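Long-range contacts in mandelate racemase/muconate lactonizing protein (Paenibacillus sp., PDB 3V5C), which probably catalyses the dehydration of galacturonate, as a magnesium-dependent member of the enolase superfamily: residues T133-D138 with R165-K170; E343-S348 with I367-E372. The protein carries 1 engineered substitution. All coordinates share one frame; numbering follows the deposited sequence. Where two conformers were deposited one is given.

Contact 1 (T133-D138 with R165-K170); sequences TSLYFD and RHFKIK
Lys-170 makes the backbone link between 133-138 and 165-170: its N donates to the O of Leu-135 at 3.0 Å, with a nearly straight N-H...O angle of 165°. Leu-135 is the central residue of an inverse gamma turn, and the strand axes make an angle of 51°.

The same lysine carries the contact with the aromatic residues. Its chain runs beside the Tyr-136 side chain in the same direction, bending at chi2 and again at chi4 (-90°), the second bend turning NZ toward two waters. CE lies over one face of that ring, offset toward the rim and 3.5 Å from CZ, a CH-pi contact. Phe-137 crosses the lysine at about a right angle; its CE1 comes 3.6 Å from Lys-170 CB, while the lysine carbonyl lies at the ring edge.

Water and charge hold the amino end. Lys-170 NZ donates to water 1 at 2.8 Å, which in turn donates to Thr-133 OG1 and also bonds Tyr-136 OH. Lys-170 NZ also donates to water 2, at 2.7 Å, whose two protons go to Thr-133 O and Lys-168 O. Asp-207 forms a salt bridge with this NZ. Thr-133 OG1 is also hydrogen-bonded to Glu-336, which, like Glu-233, salt-bridges Lys-168 NZ; Tyr-131 OH hydrogen-bonds the same NZ.

Apolar packing forms a separate layer. Leu-135 CD1 reaches Phe-167 CB at 3.9 Å and Ile-169 CG1 at 4.0 Å, and helices 145-161 and 180-198 cover this group.

Strand 126-135, helix 145-161 and strand 167-170 form a beta-alpha-beta unit of the barrel, and Lys-168 and Lys-170 match the Lys-X-Lys pattern found at the active site of many enolase-superfamily enzymes.

Contact 2 (E343-S348 with I367-E372); sequences EGMDVS and IVFDDE
Met-345 and Phe-369 meet because Met-345 CG stands anti to its backbone N (chi1 -173°) while Phe-369 CG lies beside its own N (chi1 -70°), and the two side chains run alongside each other on one side of a small antiparallel sheet. Met-345 CG approaches Phe-369 CE1 at 3.6 Å, and its SD lies 4.8 Å from the ring centroid, 57° off the ring normal, an oblique Met-aromatic contact. The same CG touches Ile-367 CG2 at 3.5 Å. The Phe-369 ring also stacks with that of Tyr-58.

The backbone sets this register. Asp-346 and Val-368 are a hydrogen-bonded pair, with Asp-346 N to Val-368 O at 2.9 Å and Val-368 N to Asp-346 O at 3.0 Å. Next to the non-hydrogen-bonded pair Met-345 and Phe-369, Gly-344 O accepts from Asp-370 N at 2.9 Å and also receives a CA-H...O contact from Phe-369.

An alanine at Phe-369 takes away the ring, which would probably leave Met-345 CG and SD and the Tyr-58 ring without their partner and open a gap beside the strands.

Asp-346 OD1 accepts from Ser-348 N, which makes an Asx turn, and also from Ser-348 OG. The chemistry is thus divided: sulfur, methyl and ring on the buried side, with the Asp-346 carboxylate bonding the turn after its strand and that of Asp-370 capping helix 371-380 through Leu-373 N.

In the fold
Contact 1 closes before contact 2 opens along the chain, and the two do not touch: their centres are 27 Å apart and their nearest atoms about 14 Å. Contact 1 belongs to the parallel barrel sheet, where strand 126-135 lies between strands 167-170 and 335-337; the Lys-168 side chain is about 11 Å from the bound magnesium. Contact 2 is a separate two-stranded sheet that joins barrel and N-terminal sheet: Val-347, Ile-367 and Phe-369 pack on helix 317-325, while Glu-343 bonds Thr-23 through the backbone and Phe-369 stacks on Tyr-58. Between the segments of contact 2 the chain returns via strand 356-359, which pairs with 126-135.

Contact 1 (T133-D138 with R165-K170)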
ATOM      1  N   THR A 133      -1.311  -5.636  -8.113  1.00  9.24           N
ATOM      2  CA  THR A 133       0.139  -5.651  -7.906  1.00  8.21           C
ATOM      3  C   THR A 133       0.784  -7.050  -7.980  1.00 10.49           C
ATOM      4  O   THR A 133       1.981  -7.195  -7.723  1.00 12.42           O
ATOM      5  CB  THR A 133       0.466  -4.995  -6.534  1.00  9.73           C
ATOM      6  OG1 THR A 133       1.836  -4.569  -6.507  1.00 12.37           O
ATOM      7  CG2 THR A 133       0.204  -5.974  -5.397  1.00 13.25           C
ATOM      8  N   SER A 134       0.009  -8.061  -8.389  1.00 10.69           N
ATOM      9  CA  SER A 134       0.401  -9.462  -8.195  1.00 11.28           C
ATOM     10  C   SER A 134       1.173 -10.094  -9.356  1.00  9.55           C
ATOM     11  O   SER A 134       1.375 -11.307  -9.357  1.00 12.12           O
ATOM     12  CB  SER A 134      -0.844 -10.328  -7.908  1.00 12.23           C
ATOM     13  OG  SER A 134      -1.692 -10.410  -9.047  1.00 13.14           O
ATOM     14  N   LEU A 135       1.578  -9.296 -10.334  1.00 11.62           N
ATOM     15  CA  LEU A 135       2.228  -9.843 -11.532  1.00  9.77           C
ATOM     16  C   LEU A 135       3.754  -9.972 -11.354  1.00 10.25           C
ATOM     17  O   LEU A 135       4.519  -9.182 -11.890  1.00 12.83           O
ATOM     18  CB  LEU A 135       1.841  -9.008 -12.755  1.00 10.61           C
ATOM     19  CG  LEU A 135       0.340  -8.963 -13.054  1.00 10.84           C
ATOM     20  CD1 LEU A 135       0.014  -8.005 -14.219  1.00 13.97           C
ATOM     21  CD2 LEU A 135      -0.174 -10.355 -13.353  1.00 14.74           C
ATOM     22  N   TYR A 136       4.159 -10.965 -10.560  1.00 10.62           N
ATOM     23  CA  TYR A 136       5.550 -11.269 -10.254  1.00 10.06           C
ATOM     24  C   TYR A 136       6.225 -12.062 -11.388  1.00 11.32           C
ATOM     25  O   TYR A 136       5.647 -12.190 -12.468  1.00 12.39           O
ATOM     26  CB  TYR A 136       5.649 -11.973  -8.880  1.00  8.70           C
ATOM     27  CG  TYR A 136       5.597 -10.953  -7.749  1.00 11.59           C
ATOM     28  CD1 TYR A 136       4.475 -10.143  -7.577  1.00 14.27           C
ATOM     29  CD2 TYR A 136       6.683 -10.763  -6.903  1.00 13.69           C
ATOM     30  CE1 TYR A 136       4.436  -9.170  -6.586  1.00 14.30           C
ATOM     31  CE2 TYR A 136       6.647  -9.791  -5.906  1.00 13.06           C
ATOM     32  CZ  TYR A 136       5.522  -9.011  -5.757  1.00 13.61           C
ATOM     33  OH  TYR A 136       5.509  -8.042  -4.776  1.00 13.49           O
ATOM     34  N   PHE A 137       7.446 -12.546 -11.163  1.00 11.86           N
ATOM     35  CA  PHE A 137       8.185 -13.289 -12.188  1.00 11.81           C
ATOM     36  C   PHE A 137       7.693 -14.728 -12.222  1.00 15.58           C
ATOM     37  O   PHE A 137       8.459 -15.670 -11.976  1.00 14.16           O
ATOM     38  CB  PHE A 137       9.679 -13.318 -11.880  1.00 12.05           C
ATOM     39  CG  PHE A 137      10.385 -11.976 -11.969  1.00 11.87           C
ATOM     40  CD1 PHE A 137       9.759 -10.825 -12.473  1.00 10.46           C
ATOM     41  CD2 PHE A 137      11.718 -11.893 -11.598  1.00 14.27           C
ATOM     42  CE1 PHE A 137      10.465  -9.600 -12.543  1.00 11.82           C
ATOM     43  CE2 PHE A 137      12.420 -10.693 -11.676  1.00  9.64           C
ATOM     44  CZ  PHE A 137      11.803  -9.552 -12.151  1.00  9.00           C
ATOM     45  N   ASP A 138       6.419 -14.899 -12.540  1.00 11.30           N
ATOM     46  CA  ASP A 138       5.769 -16.198 -12.406  1.00 11.43           C
ATOM     47  C   ASP A 138       6.042 -17.104 -13.601  1.00 15.97           C
ATOM     48  O   ASP A 138       5.519 -18.229 -13.683  1.00 16.19           O
ATOM     49  CB  ASP A 138       4.279 -15.970 -12.236  1.00 11.75           C
ATOM     50  CG  ASP A 138       3.976 -15.131 -11.004  1.00 10.94           C
ATOM     51  OD1 ASP A 138       4.463 -15.508  -9.910  1.00 11.97           O
ATOM     52  OD2 ASP A 138       3.260 -14.119 -11.134  1.00 10.87           O
ATOM     53  N   ARG A 165      -8.532  -3.425 -13.467  1.00 10.78           N
ATOM     54  CA  ARG A 165      -8.375  -2.823 -14.792  1.00 11.91           C
ATOM     55  C   ARG A 165      -6.970  -2.259 -15.023  1.00 12.18           C
ATOM     56  O   ARG A 165      -6.578  -1.963 -16.159  1.00 12.01           O
ATOM     57  CB  ARG A 165      -9.422  -1.717 -15.001  1.00 11.15           C
ATOM     58  CG  ARG A 165     -10.868  -2.234 -15.002  1.00 14.25           C
ATOM     59  CD  ARG A 165     -11.136  -3.126 -16.220  1.00 13.83           C
ATOM     60  NE  ARG A 165     -12.512  -3.642 -16.264  1.00 18.03           N
ATOM     61  CZ  ARG A 165     -12.887  -4.820 -15.763  1.00 17.84           C
ATOM     62  NH1 ARG A 165     -12.004  -5.614 -15.153  1.00 13.54           N
ATOM     63  NH2 ARG A 165     -14.158  -5.211 -15.867  1.00 19.91           N
ATOM     64  N   HIS A 166      -6.232  -2.096 -13.930  1.00 12.75           N
ATOM     65  CA  HIS A 166      -4.896  -1.501 -13.959  1.00 10.57           C
ATOM     66  C   HIS A 166      -3.922  -2.463 -13.339  1.00 11.13           C
ATOM     67  O   HIS A 166      -4.264  -3.154 -12.370  1.00 10.85           O
ATOM     68  CB  HIS A 166      -4.929  -0.198 -13.165  1.00 12.43           C
ATOM     69  CG  HIS A 166      -6.098   0.658 -13.519  1.00 14.54           C
ATOM     70  ND1 HIS A 166      -6.286   1.156 -14.790  1.00 14.84           N
ATOM     71  CD2 HIS A 166      -7.162   1.072 -12.790  1.00 12.56           C
ATOM     72  CE1 HIS A 166      -7.407   1.851 -14.828  1.00 15.01           C
ATOM     73  NE2 HIS A 166      -7.953   1.827 -13.626  1.00 14.85           N
ATOM     74  N   PHE A 167      -2.699  -2.486 -13.869  1.00 11.81           N
ATOM     75  CA  PHE A 167      -1.775  -3.564 -13.534  1.00 11.29           C
ATOM     76  C   PHE A 167      -0.351  -3.081 -13.344  1.00  9.62           C
ATOM     77  O   PHE A 167       0.153  -2.315 -14.154  1.00 13.19           O
ATOM     78  CB  PHE A 167      -1.811  -4.635 -14.631  1.00 10.64           C
ATOM     79  CG  PHE A 167      -3.173  -5.237 -14.839  1.00 12.08           C
ATOM     80  CD1 PHE A 167      -4.065  -4.671 -15.745  1.00 11.19           C
ATOM     81  CD2 PHE A 167      -3.570  -6.350 -14.105  1.00 13.10           C
ATOM     82  CE1 PHE A 167      -5.361  -5.225 -15.927  1.00 12.66           C
ATOM     83  CE2 PHE A 167      -4.851  -6.908 -14.278  1.00 14.55           C
ATOM     84  CZ  PHE A 167      -5.740  -6.340 -15.187  1.00 13.57           C
ATOM     85  N   LYS A 168       0.294  -3.567 -12.285  1.00  9.21           N
ATOM     86  CA  LYS A 168       1.710  -3.288 -12.080  1.00  9.95           C
ATOM     87  C   LYS A 168       2.486  -4.556 -12.342  1.00 11.43           C
ATOM     88  O   LYS A 168       2.270  -5.586 -11.708  1.00 12.05           O
ATOM     89  CB  LYS A 168       2.013  -2.760 -10.675  1.00 11.33           C
ATOM     90  CG  LYS A 168       3.470  -2.286 -10.564  1.00 10.91           C
ATOM     91  CD  LYS A 168       3.696  -1.407  -9.338  1.00 11.14           C
ATOM     92  CE  LYS A 168       3.844  -2.247  -8.068  1.00 11.96           C
ATOM     93  NZ  LYS A 168       4.096  -1.326  -6.871  1.00 12.90           N
ATOM     94  N   ILE A 169       3.407  -4.457 -13.287  1.00 10.53           N
ATOM     95  CA  ILE A 169       4.145  -5.596 -13.776  1.00 11.55           C
ATOM     96  C   ILE A 169       5.569  -5.558 -13.242  1.00  9.52           C
ATOM     97  O   ILE A 169       6.257  -4.559 -13.390  1.00 11.40           O
ATOM     98  CB  ILE A 169       4.183  -5.563 -15.310  1.00 10.99           C
ATOM     99  CG1 ILE A 169       2.754  -5.532 -15.866  1.00 13.03           C
ATOM    100  CG2 ILE A 169       4.970  -6.775 -15.827  1.00 12.74           C
ATOM    101  CD1 ILE A 169       2.661  -4.979 -17.278  1.00 13.36           C
ATOM    102  N   LYS A 170       5.994  -6.625 -12.574  1.00  9.73           N
ATOM    103  CA  LYS A 170       7.377  -6.709 -12.150  1.00  9.24           C
ATOM    104  C   LYS A 170       8.273  -6.867 -13.367  1.00  9.68           C
ATOM    105  O   LYS A 170       7.985  -7.681 -14.252  1.00 11.28           O
ATOM    106  CB  LYS A 170       7.587  -7.860 -11.169  1.00  9.87           C
ATOM    107  CG  LYS A 170       6.879  -7.671  -9.824  1.00 11.26           C
ATOM    108  CD  LYS A 170       7.617  -6.621  -9.001  1.00 12.30           C
ATOM    109  CE  LYS A 170       7.007  -6.455  -7.623  1.00 13.95           C
ATOM    110  NZ  LYS A 170       5.958  -5.418  -7.653  1.00 17.28           N
TER
HETATM  111  O   HOH W   1       4.190  -5.811  -5.507  1.00 14.00           O
HETATM  112  O   HOH W   2       3.801  -5.686  -9.244  1.00 14.77           O
HETATM  113  O   HOH W   3       5.997  -9.704 -14.401  1.00 10.25           O

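Contact 2 (E343-S348 with I367-E372)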
ATOM      1  N   GLU A 343      -7.407 -15.314   7.770  0.53 12.69           N
ATOM      2  CA  GLU A 343      -8.357 -15.964   8.669  0.53 13.24           C
ATOM      3  C   GLU A 343      -8.702 -15.055   9.842  0.53 12.76           C
ATOM      4  O   GLU A 343      -7.816 -14.522  10.494  0.53 13.03           O
ATOM      5  CB  GLU A 343      -7.803 -17.306   9.157  0.53 15.81           C
ATOM      6  CG  GLU A 343      -7.702 -18.341   8.047  0.53 17.41           C
ATOM      7  CD  GLU A 343      -9.023 -18.535   7.332  0.53 18.58           C
ATOM      8  OE1 GLU A 343      -9.989 -18.971   7.995  0.53 21.81           O
ATOM      9  OE2 GLU A 343      -9.102 -18.230   6.123  0.53 16.21           O
ATOM     10  N   GLY A 344      -9.995 -14.863  10.091  1.00 12.13           N
ATOM     11  CA  GLY A 344     -10.429 -13.994  11.176  1.00 10.43           C
ATOM     12  C   GLY A 344     -10.563 -12.520  10.821  1.00 11.58           C
ATOM     13  O   GLY A 344     -10.894 -11.704  11.678  1.00 13.90           O
ATOM     14  N   MET A 345     -10.270 -12.167   9.580  1.00 12.67           N
ATOM     15  CA  MET A 345     -10.307 -10.769   9.168  1.00 12.89           C
ATOM     16  C   MET A 345     -11.281 -10.592   8.005  1.00 13.72           C
ATOM     17  O   MET A 345     -10.912 -10.741   6.835  1.00 13.76           O
ATOM     18  CB  MET A 345      -8.895 -10.283   8.807  1.00 10.79           C
ATOM     19  CG  MET A 345      -8.806  -8.761   8.526  1.00  9.90           C
ATOM     20  SD  MET A 345      -7.096  -8.211   8.281  1.00 13.91           S
ATOM     21  CE  MET A 345      -6.996  -8.172   6.500  1.00 15.37           C
ATOM     22  N   ASP A 346     -12.539 -10.302   8.330  1.00 11.88           N
ATOM     23  CA  ASP A 346     -13.603 -10.222   7.325  1.00 11.94           C
ATOM     24  C   ASP A 346     -13.596  -8.869   6.621  1.00 14.63           C
ATOM     25  O   ASP A 346     -13.968  -7.847   7.204  1.00 14.01           O
ATOM     26  CB  ASP A 346     -14.951 -10.468   8.017  1.00 13.92           C
ATOM     27  CG  ASP A 346     -16.139 -10.432   7.070  1.00 17.67           C
ATOM     28  OD1 ASP A 346     -15.991 -10.087   5.887  1.00 17.91           O
ATOM     29  OD2 ASP A 346     -17.261 -10.732   7.547  1.00 26.68           O
ATOM     30  N   VAL A 347     -13.171  -8.885   5.361  1.00 13.48           N
ATOM     31  CA  VAL A 347     -13.083  -7.680   4.545  1.00 12.22           C
ATOM     32  C   VAL A 347     -14.186  -7.631   3.490  1.00 14.39           C
ATOM     33  O   VAL A 347     -14.116  -6.854   2.545  1.00 17.04           O
ATOM     34  CB  VAL A 347     -11.699  -7.573   3.871  1.00 11.45           C
ATOM     35  CG1 VAL A 347     -10.603  -7.525   4.922  1.00 15.78           C
ATOM     36  CG2 VAL A 347     -11.477  -8.756   2.920  1.00 17.69           C
ATOM     37  N   SER A 348     -15.235  -8.431   3.681  1.00 13.73           N
ATOM     38  CA  SER A 348     -16.290  -8.558   2.670  1.00 18.78           C
ATOM     39  C   SER A 348     -17.101  -7.274   2.446  1.00 18.21           C
ATOM     40  O   SER A 348     -17.842  -7.154   1.459  1.00 16.09           O
ATOM     41  CB  SER A 348     -17.223  -9.712   3.031  1.00 18.79           C
ATOM     42  OG  SER A 348     -17.973  -9.406   4.184  1.00 21.07           O
ATOM     43  N   ILE A 367     -13.627  -3.316   8.740  1.00 10.94           N
ATOM     44  CA  ILE A 367     -13.185  -4.705   8.786  1.00 12.19           C
ATOM     45  C   ILE A 367     -13.715  -5.362  10.057  1.00 13.26           C
ATOM     46  O   ILE A 367     -13.574  -4.814  11.146  1.00 12.61           O
ATOM     47  CB  ILE A 367     -11.653  -4.776   8.799  1.00  9.82           C
ATOM     48  CG1 ILE A 367     -11.097  -4.137   7.532  1.00 10.95           C
ATOM     49  CG2 ILE A 367     -11.180  -6.217   8.988  1.00 11.97           C
ATOM     50  CD1 ILE A 367      -9.569  -4.007   7.522  1.00 11.74           C
ATOM     51  N   VAL A 368     -14.348  -6.530   9.925  1.00 11.30           N
ATOM     52  CA  VAL A 368     -14.899  -7.187  11.097  1.00 10.82           C
ATOM     53  C   VAL A 368     -14.000  -8.349  11.508  1.00 11.69           C
ATOM     54  O   VAL A 368     -13.854  -9.330  10.773  1.00 13.14           O
ATOM     55  CB  VAL A 368     -16.354  -7.680  10.847  1.00 13.37           C
ATOM     56  CG1 VAL A 368     -16.909  -8.362  12.107  1.00 19.30           C
ATOM     57  CG2 VAL A 368     -17.209  -6.508  10.431  1.00 16.09           C
ATOM     58  N   PHE A 369     -13.371  -8.221  12.671  1.00 11.36           N
ATOM     59  CA  PHE A 369     -12.513  -9.287  13.180  1.00 12.23           C
ATOM     60  C   PHE A 369     -13.298 -10.317  13.974  1.00 13.13           C
ATOM     61  O   PHE A 369     -14.299 -10.000  14.621  1.00 13.32           O
ATOM     62  CB  PHE A 369     -11.348  -8.716  14.000  1.00 12.90           C
ATOM     63  CG  PHE A 369     -10.340  -7.983  13.164  1.00 10.85           C
ATOM     64  CD1 PHE A 369      -9.169  -8.598  12.750  1.00 12.03           C
ATOM     65  CD2 PHE A 369     -10.580  -6.677  12.762  1.00 13.73           C
ATOM     66  CE1 PHE A 369      -8.241  -7.924  11.947  1.00 11.42           C
ATOM     67  CE2 PHE A 369      -9.646  -5.983  11.966  1.00 15.18           C
ATOM     68  CZ  PHE A 369      -8.485  -6.620  11.550  1.00 12.23           C
ATOM     69  N   ASP A 370     -12.843 -11.559  13.882  1.00 14.25           N
ATOM     70  CA  ASP A 370     -13.425 -12.672  14.619  1.00 13.13           C
ATOM     71  C   ASP A 370     -12.875 -12.585  16.027  1.00 12.67           C
ATOM     72  O   ASP A 370     -11.738 -12.958  16.279  1.00 12.98           O
ATOM     73  CB  ASP A 370     -13.030 -13.991  13.944  1.00 13.93           C
ATOM     74  CG  ASP A 370     -13.632 -15.206  14.625  1.00 19.44           C
ATOM     75  OD1 ASP A 370     -13.926 -15.123  15.835  1.00 16.43           O
ATOM     76  OD2 ASP A 370     -13.804 -16.241  13.939  1.00 19.01           O
ATOM     77  N   ASP A 371     -13.674 -12.064  16.961  1.00 13.06           N
ATOM     78  CA  ASP A 371     -13.182 -11.852  18.311  1.00 11.83           C
ATOM     79  C   ASP A 371     -12.632 -13.138  18.936  1.00 12.67           C
ATOM     80  O   ASP A 371     -11.571 -13.124  19.572  1.00 13.42           O
ATOM     81  CB  ASP A 371     -14.274 -11.321  19.251  1.00 14.13           C
ATOM     82  CG  ASP A 371     -14.755  -9.912  18.911  1.00 21.93           C
ATOM     83  OD1 ASP A 371     -13.975  -9.057  18.436  1.00 21.48           O
ATOM     84  OD2 ASP A 371     -15.952  -9.650  19.163  1.00 26.87           O
ATOM     85  N   GLU A 372     -13.343 -14.243  18.753  1.00 13.67           N
ATOM     86  CA  GLU A 372     -12.980 -15.488  19.440  1.00 16.73           C
ATOM     87  C   GLU A 372     -11.691 -16.073  18.878  1.00 14.47           C
ATOM     88  O   GLU A 372     -10.879 -16.639  19.601  1.00 14.24           O
ATOM     89  CB  GLU A 372     -14.099 -16.527  19.340  1.00 23.18           C
ATOM     90  CG  GLU A 372     -15.298 -16.220  20.192  1.00 27.78           C
ATOM     91  CD  GLU A 372     -16.067 -15.014  19.705  1.00 32.15           C
ATOM     92  OE1 GLU A 372     -16.149 -14.810  18.469  1.00 35.99           O
ATOM     93  OE2 GLU A 372     -16.578 -14.269  20.567  1.00 32.76           O
TER